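Alr3699 protein (Nostoc sp., PDB 4XSO) belongs to the GT-B glycosyltransferase families and is built from two Rossmann-like domains. Local coordinates at residues Phe11-Ser15 / Thr104-Leu108; Gly325-Phe329 / Ile356-Ala360. Residues are numbered along the deposited sequence.

How the contacts relate
The two contacts report on different domains of a GT-B fold. Contact 1 lies in the N-terminal domain, where strand 9-13 of the seven-stranded parallel sheet ends against the start of helix 105-118. Contact 2 lies in the C-terminal domain, where the loop leading into edge strand 329-331 of the six-stranded sheet meets helix 350-368. Their centres are 35 Å apart, on opposite sides of the chain's centre, and their nearest atoms are about 27 Å apart. They do not touch. Contact 1 is at the C-terminal end of its strand, the end that faces the interdomain cleft in GT-B proteins. Contact 2 is at the start of its strand, the opposite end.

Contact 1: Phe11-Ser15 / Thr104-Leu108; sequences FLDQS and TQKAL
Strand 9-13 runs out through Leu12 and Asp13 in extended conformation, then breaks at Gln14 (phi/psi -75/-21). Facing it is the first turn of helix 105-118, with Thr104 at the N-cap. The nearest CA atoms are those of Asp13 and Ala107, 5.3 Å apart. Gln14 takes chi1 p and chi2 t, and its amide end reaches over the helix start. Its OE1 accepts from Thr104 OG1 at 2.8 Å and from Lys106 N at 3.0 Å. With Thr104 at chi1 p, OG1 faces the strand end and accepts from Gln14 N at 3.0 Å. The threonine hydroxyl thus links backbone and side chain of one glutamine. Leu12 CB touches Ala107 CB at 3.6 Å, and Leu12 O lies 3.4 Å from Ala107 CB. Asp13 has chi1 t. Its OD1 accepts from Ser15 N at 3.1 Å, forming an Asx turn, and sits 3.4 Å from Thr104 CG2. Its OD2 bonds Asn103 ND2. Lys106 also packs on Leu83 of the second subunit. Strand 9-13 lies beside strand 99-102, which leads into the helix. Such a meeting of a strand's C-terminal end with the N-terminus of the helix following the neighbouring parallel strand belongs to the Rossmann-like domain of GT-B proteins.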
loop_
_atom_site.group_PDB
_atom_site.type_symbol
_atom_site.label_atom_id
_atom_site.label_comp_id
_atom_site.label_asym_id
_atom_site.label_seq_id
_atom_site.Cartn_x
_atom_site.Cartn_y
_atom_site.Cartn_z
ATOM N N PHE A 11 -16.070 -0.867 7.432
ATOM C CA PHE A 11 -15.724 -2.239 7.804
ATOM C C PHE A 11 -15.120 -2.787 6.557
ATOM O O PHE A 11 -15.626 -2.492 5.455
ATOM C CB PHE A 11 -16.942 -3.100 8.189
ATOM C CG PHE A 11 -17.638 -2.692 9.466
ATOM C CD1 PHE A 11 -17.168 -3.128 10.710
ATOM C CD2 PHE A 11 -18.780 -1.889 9.429
ATOM C CE1 PHE A 11 -17.796 -2.767 11.875
ATOM C CE2 PHE A 11 -19.482 -1.646 10.609
ATOM C CZ PHE A 11 -18.977 -2.021 11.825
ATOM N N LEU A 12 -14.059 -3.569 6.731
ATOM C CA LEU A 12 -13.404 -4.226 5.640
ATOM C C LEU A 12 -13.227 -5.695 5.888
ATOM O O LEU A 12 -12.851 -6.151 6.983
ATOM C CB LEU A 12 -11.995 -3.616 5.423
ATOM C CG LEU A 12 -11.888 -2.206 4.931
ATOM C CD1 LEU A 12 -10.397 -1.790 4.903
ATOM C CD2 LEU A 12 -12.509 -2.137 3.535
ATOM N N ASP A 13 -13.468 -6.489 4.858
ATOM C CA ASP A 13 -13.388 -7.925 5.043
ATOM C C ASP A 13 -12.999 -8.602 3.720
ATOM O O ASP A 13 -13.579 -8.332 2.688
ATOM C CB ASP A 13 -14.696 -8.454 5.625
ATOM C CG ASP A 13 -14.621 -9.929 6.040
ATOM O OD1 ASP A 13 -14.306 -10.797 5.173
ATOM O OD2 ASP A 13 -14.960 -10.257 7.219
ATOM N N GLN A 14 -12.007 -9.496 3.752
ATOM C CA GLN A 14 -11.412 -9.949 2.488
ATOM C C GLN A 14 -12.308 -10.927 1.730
ATOM O O GLN A 14 -12.171 -11.081 0.520
ATOM C CB GLN A 14 -10.041 -10.616 2.707
ATOM C CG GLN A 14 -10.156 -12.037 3.235
ATOM C CD GLN A 14 -8.855 -12.483 3.952
ATOM O OE1 GLN A 14 -8.236 -11.735 4.691
ATOM N NE2 GLN A 14 -8.460 -13.709 3.719
ATOM N N SER A 15 -13.233 -11.568 2.416
ATOM C CA SER A 15 -14.001 -12.650 1.812
ATOM C C SER A 15 -15.415 -12.326 1.287
ATOM O O SER A 15 -16.192 -11.618 1.930
ATOM C CB SER A 15 -14.114 -13.807 2.802
ATOM O OG SER A 15 -14.564 -14.967 2.139
ATOM N N THR A 104 -10.368 -9.097 8.877
ATOM C CA THR A 104 -9.618 -10.246 8.387
ATOM C C THR A 104 -8.238 -9.747 8.074
ATOM O O THR A 104 -7.965 -8.523 8.127
ATOM C CB THR A 104 -10.208 -10.892 7.094
ATOM O OG1 THR A 104 -9.989 -10.021 5.967
ATOM C CG2 THR A 104 -11.664 -11.226 7.251
ATOM N N GLN A 105 -7.305 -10.692 7.829
ATOM C CA GLN A 105 -5.892 -10.314 7.628
ATOM C C GLN A 105 -5.553 -9.434 6.462
ATOM O O GLN A 105 -4.804 -8.467 6.589
ATOM C CB GLN A 105 -4.991 -11.549 7.494
ATOM C CG GLN A 105 -4.558 -12.134 8.792
ATOM C CD GLN A 105 -3.593 -13.311 8.608
ATOM O OE1 GLN A 105 -3.910 -14.455 8.980
ATOM N NE2 GLN A 105 -2.425 -13.041 8.017
ATOM N N LYS A 106 -5.999 -9.808 5.292
ATOM C CA LYS A 106 -5.812 -8.934 4.152
ATOM C C LYS A 106 -6.521 -7.588 4.300
ATOM O O LYS A 106 -6.096 -6.563 3.707
ATOM C CB LYS A 106 -6.364 -9.600 2.906
ATOM C CG LYS A 106 -5.834 -11.034 2.633
ATOM C CD LYS A 106 -5.883 -11.305 1.130
ATOM C CE LYS A 106 -6.307 -12.709 0.773
ATOM N NZ LYS A 106 -5.164 -13.645 0.845
ATOM N N ALA A 107 -7.610 -7.555 5.054
ATOM C CA ALA A 107 -8.321 -6.252 5.229
ATOM C C ALA A 107 -7.457 -5.400 6.122
ATOM O O ALA A 107 -7.402 -4.155 5.992
ATOM C CB ALA A 107 -9.714 -6.430 5.816
ATOM N N LEU A 108 -6.718 -6.057 7.021
ATOM C CA LEU A 108 -5.819 -5.354 7.951
ATOM C C LEU A 108 -4.609 -4.737 7.169
ATOM O O LEU A 108 -4.215 -3.587 7.355
ATOM C CB LEU A 108 -5.355 -6.268 9.137
ATOM C CG LEU A 108 -4.184 -5.516 9.776
ATOM C CD1 LEU A 108 -4.722 -4.473 10.743
ATOM C CD2 LEU A 108 -3.180 -6.460 10.334
#

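Contact 2: Gly325-Phe329 / Ile356-Ala360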
loop_
_atom_site.group_PDB
_atom_site.type_symbol
_atom_site.label_atom_id
_atom_site.label_comp_id
_atom_site.label_asym_id
_atom_site.label_seq_id
_atom_site.Cartn_x
_atom_site.Cartn_y
_atom_site.Cartn_z
ATOM N N GLY A 325 -17.422 -30.452 33.646
ATOM C CA GLY A 325 -18.405 -30.890 34.578
ATOM C C GLY A 325 -19.369 -29.781 35.112
ATOM O O GLY A 325 -20.244 -30.082 35.870
ATOM N N VAL A 326 -19.153 -28.520 34.793
ATOM C CA VAL A 326 -20.037 -27.436 35.273
ATOM C C VAL A 326 -21.094 -27.062 34.276
ATOM O O VAL A 326 -22.328 -27.100 34.594
ATOM C CB VAL A 326 -19.230 -26.229 35.707
ATOM C CG1 VAL A 326 -20.119 -25.098 36.312
ATOM C CG2 VAL A 326 -18.192 -26.651 36.682
ATOM N N ASN A 327 -20.655 -26.703 33.079
ATOM C CA ASN A 327 -21.597 -26.201 32.027
ATOM C C ASN A 327 -21.304 -26.842 30.688
ATOM O O ASN A 327 -21.706 -26.378 29.644
ATOM C CB ASN A 327 -21.510 -24.692 31.970
ATOM C CG ASN A 327 -20.063 -24.216 31.943
ATOM O OD1 ASN A 327 -19.194 -24.827 31.287
ATOM N ND2 ASN A 327 -19.769 -23.211 32.775
ATOM N N GLY A 328 -20.581 -27.940 30.743
ATOM C CA GLY A 328 -20.237 -28.748 29.588
ATOM C C GLY A 328 -19.090 -29.730 29.928
ATOM O O GLY A 328 -18.686 -29.854 31.068
ATOM N N PHE A 329 -18.547 -30.360 28.912
ATOM C CA PHE A 329 -17.453 -31.324 29.041
ATOM C C PHE A 329 -16.398 -31.012 28.031
ATOM O O PHE A 329 -16.684 -30.530 26.914
ATOM C CB PHE A 329 -17.920 -32.736 28.817
ATOM C CG PHE A 329 -19.069 -33.138 29.701
ATOM C CD1 PHE A 329 -18.860 -33.587 30.964
ATOM C CD2 PHE A 329 -20.371 -33.030 29.229
ATOM C CE1 PHE A 329 -19.900 -33.973 31.777
ATOM C CE2 PHE A 329 -21.421 -33.363 30.036
ATOM C CZ PHE A 329 -21.189 -33.848 31.297
ATOM N N ILE A 356 -26.136 -29.640 34.460
ATOM C CA ILE A 356 -25.100 -29.052 33.635
ATOM C C ILE A 356 -25.670 -28.252 32.442
ATOM O O ILE A 356 -25.170 -27.161 32.102
ATOM C CB ILE A 356 -24.159 -30.127 33.129
ATOM C CG1 ILE A 356 -23.343 -30.676 34.325
ATOM C CG2 ILE A 356 -23.261 -29.582 31.969
ATOM C CD1 ILE A 356 -22.505 -31.868 34.009
ATOM N N ALA A 357 -26.636 -28.842 31.788
ATOM C CA ALA A 357 -27.274 -28.259 30.619
ATOM C C ALA A 357 -27.989 -26.955 31.026
ATOM O O ALA A 357 -27.893 -25.929 30.359
ATOM C CB ALA A 357 -28.252 -29.242 29.981
ATOM N N SER A 358 -28.594 -26.980 32.187
ATOM C CA SER A 358 -29.253 -25.796 32.690
ATOM C C SER A 358 -28.191 -24.728 33.128
ATOM O O SER A 358 -28.346 -23.536 32.835
ATOM C CB SER A 358 -30.159 -26.225 33.819
ATOM O OG SER A 358 -30.649 -25.090 34.438
ATOM N N ASN A 359 -27.083 -25.161 33.735
ATOM C CA ASN A 359 -25.972 -24.241 34.064
ATOM C C ASN A 359 -25.479 -23.554 32.779
ATOM O O ASN A 359 -25.272 -22.315 32.731
ATOM C CB ASN A 359 -24.777 -25.007 34.714
ATOM C CG ASN A 359 -25.085 -25.501 36.091
ATOM O OD1 ASN A 359 -26.113 -25.143 36.661
ATOM N ND2 ASN A 359 -24.203 -26.320 36.649
ATOM N N ALA A 360 -25.326 -24.360 31.720
ATOM C CA ALA A 360 -24.838 -23.854 30.454
ATOM C C ALA A 360 -25.684 -22.722 29.850
ATOM O O ALA A 360 -25.161 -21.687 29.443
ATOM C CB ALA A 360 -24.693 -25.016 29.467
#
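One hydrogen bond joins the loop Gly325-Phe329 to helix 350-368. Asn359 ND2 donates to Val326 O at 2.9 Å. The Asn359 side chain, with chi1 m, leaves the helix toward the loop to reach this carbonyl. The same oxygen receives a CA-H...O contact from Ile356 CA at 3.5 Å. Val326 O is therefore approached from two residues one helical turn apart.

Van der Waals packing is centred on Ile356, which has the largest covered area of any residue here. Its CG2 lies 3.4 Å from Gly328 N and 3.6 Å from Asn327 C. Its CD1 reaches Gly325 O at 3.4 Å. The apolar side-chain pair is Ile356 CD1 with Phe329 CZ, at 3.6 Å. The loop thus wraps the isoleucine with backbone and ends on it with an aromatic ring. Phe329 in turn packs on Ile342 and Cys346 of helix 336-348. Ala360 adds close packing: its CB is 3.3 Å from Asn327 O. The closest CA pair is Asn327 and Ala360, 4.3 Å apart. Both side chains also touch Met304 of helix 298-305.

The loop holds its own shape. Gly325 N donates to Gly328 O at 2.9 Å, and Asn327 OD1 accepts from Glu323 N. Gly325 has positive phi, which favours glycine.

The chemistry implies that methyl groups of the helix pack on the loop backbone and the Phe329 ring, with one side-chain-to-backbone hydrogen bond, from Asn359 to Val326 O. The loop has its own Gly325 N to Gly328 O hydrogen bond. The contact joins helix 350-368 to the entry of strand 329-331.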